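Local atomic coordinates of thiamine-phosphate synthase (Pyrococcus furiosus, PDB entry 1XI3), a protein that probably condenses a thiazole phosphate with a hydroxymethylpyrimidine diphosphate to form thiamine phosphate, using magnesium. Residues G153-K156 and I157-V161. Residues are numbered along the deposited sequence; the frame is centred on the assembly and turned at random.
Sequences GLRK and IVESV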
loop_
_atom_site.group_PDB
_atom_site.type_symbol
_atom_site.label_atom_id
_atom_site.label_comp_id
_atom_site.label_asym_id
_atom_site.label_seq_id
_atom_site.Cartn_x
_atom_site.Cartn_y
_atom_site.Cartn_z
ATOM N N GLY A 153 -20.566 -22.920 -10.998
ATOM C CA GLY A 153 -19.213 -22.817 -10.489
ATOM C C GLY A 153 -19.210 -22.318 -9.064
ATOM O O GLY A 153 -18.462 -22.826 -8.236
ATOM N N LEU A 154 -20.074 -21.354 -8.796
ATOM C CA LEU A 154 -20.268 -20.906 -7.398
ATOM C C LEU A 154 -20.688 -22.077 -6.494
ATOM O O LEU A 154 -20.111 -22.283 -5.449
ATOM C CB LEU A 154 -21.292 -19.789 -7.366
ATOM C CG LEU A 154 -21.591 -19.208 -5.977
ATOM C CD1 LEU A 154 -20.259 -18.674 -5.326
ATOM C CD2 LEU A 154 -22.612 -18.154 -6.094
ATOM N N ARG A 155 -21.721 -22.842 -6.890
ATOM C CA ARG A 155 -22.159 -24.001 -6.086
ATOM C C ARG A 155 -21.051 -24.998 -5.840
ATOM O O ARG A 155 -20.892 -25.527 -4.747
ATOM C CB ARG A 155 -23.366 -24.680 -6.770
ATOM C CG ARG A 155 -23.892 -25.918 -6.122
ATOM C CD ARG A 155 -24.406 -25.713 -4.710
ATOM N NE ARG A 155 -24.621 -26.997 -4.031
ATOM C CZ ARG A 155 -24.878 -27.128 -2.734
ATOM N NH1 ARG A 155 -24.983 -26.057 -1.937
ATOM N NH2 ARG A 155 -25.035 -28.341 -2.214
ATOM N N LYS A 156 -20.239 -25.258 -6.861
ATOM C CA LYS A 156 -19.177 -26.201 -6.697
ATOM C C LYS A 156 -18.173 -25.740 -5.666
ATOM O O LYS A 156 -17.684 -26.533 -4.883
ATOM C CB LYS A 156 -18.510 -26.464 -8.049
ATOM C CG LYS A 156 -17.420 -27.515 -8.009
ATOM C CD LYS A 156 -17.896 -28.930 -7.804
ATOM C CE LYS A 156 -16.699 -29.902 -7.938
ATOM N NZ LYS A 156 -16.971 -31.231 -7.351
ATOM N N ILE A 157 -17.897 -24.435 -5.639
ATOM C CA ILE A 157 -16.982 -23.900 -4.651
ATOM C C ILE A 157 -17.602 -24.124 -3.232
ATOM O O ILE A 157 -16.932 -24.580 -2.330
ATOM C CB ILE A 157 -16.616 -22.431 -4.952
ATOM C CG1 ILE A 157 -15.584 -22.389 -6.105
ATOM C CG2 ILE A 157 -15.987 -21.758 -3.728
ATOM C CD1 ILE A 157 -15.535 -21.074 -6.854
ATOM N N VAL A 158 -18.868 -23.769 -3.098
ATOM C CA VAL A 158 -19.594 -23.894 -1.824
ATOM C C VAL A 158 -19.515 -25.335 -1.318
ATOM O O VAL A 158 -19.245 -25.588 -0.138
ATOM C CB VAL A 158 -21.050 -23.454 -1.964
ATOM C CG1 VAL A 158 -21.864 -23.873 -0.717
ATOM C CG2 VAL A 158 -21.153 -21.936 -2.205
ATOM N N GLU A 159 -19.693 -26.288 -2.234
ATOM C CA GLU A 159 -19.627 -27.708 -1.869
ATOM C C GLU A 159 -18.227 -28.189 -1.480
ATOM O O GLU A 159 -18.093 -29.181 -0.747
ATOM C CB GLU A 159 -20.110 -28.559 -3.039
ATOM C CG GLU A 159 -21.557 -28.386 -3.383
ATOM C CD GLU A 159 -21.951 -29.138 -4.662
ATOM O OE1 GLU A 159 -23.133 -29.018 -5.081
ATOM O OE2 GLU A 159 -21.079 -29.823 -5.255
ATOM N N SER A 160 -17.190 -27.502 -1.969
ATOM C CA SER A 160 -15.830 -27.979 -1.896
ATOM C C SER A 160 -14.987 -27.397 -0.792
ATOM O O SER A 160 -13.910 -27.932 -0.504
ATOM C CB SER A 160 -15.129 -27.738 -3.236
ATOM O OG SER A 160 -15.872 -28.302 -4.313
ATOM N N VAL A 161 -15.440 -26.304 -0.167
ATOM C CA VAL A 161 -14.655 -25.667 0.890
ATOM C C VAL A 161 -15.445 -25.593 2.184
ATOM O O VAL A 161 -16.663 -25.682 2.171
ATOM C CB VAL A 161 -14.192 -24.222 0.508
ATOM C CG1 VAL A 161 -13.469 -24.235 -0.798
ATOM C CG2 VAL A 161 -15.369 -23.247 0.480
#
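Arg155 and Glu159 form an i to i+4 salt bridge on the exposed flank of helix 150-160. NE of Arg155 donates to Glu159 OE1 over 2.7 Å, but the bond is bent and reaches the anti lone pair, with OE1 lying out of the guanidinium plane. The two flat groups stand nearly perpendicular, 83° apart, and Glu159 CG rests over one guanidinium face, toward its rim. CG of Arg155 is anti to the backbone N (chi1 177°) and the chain then bends at chi2, which brings the guanidinium to Glu159, while NH1 is held by Thr182 O. Lys156 lies more loosely, its NZ 4.8 Å from Glu159 OE2, too far for a salt bridge. This is the helix after strand 131-135 of the TIM barrel, and its other flank is packed: Leu154 and Ile157 are buried against that strand, and Ile157 also meets Ala121 of helix 118-127. Val158, beside Val184, donates its N to Leu154 O at 3.0 Å, and its CG2 lies 3.4 Å from the same Leu154 O. At the C-terminal end OG of Ser160 lies beside the backbone N and anti to the carbonyl carbon (chi1 -54°), from where it reaches back to donate to Lys156 O at 2.6 Å. With an alanine in place of Ser160 the hydroxyl is gone, and the Lys156 carbonyl would probably lose this partner in the last turn, just before Val161 departs from helical geometry.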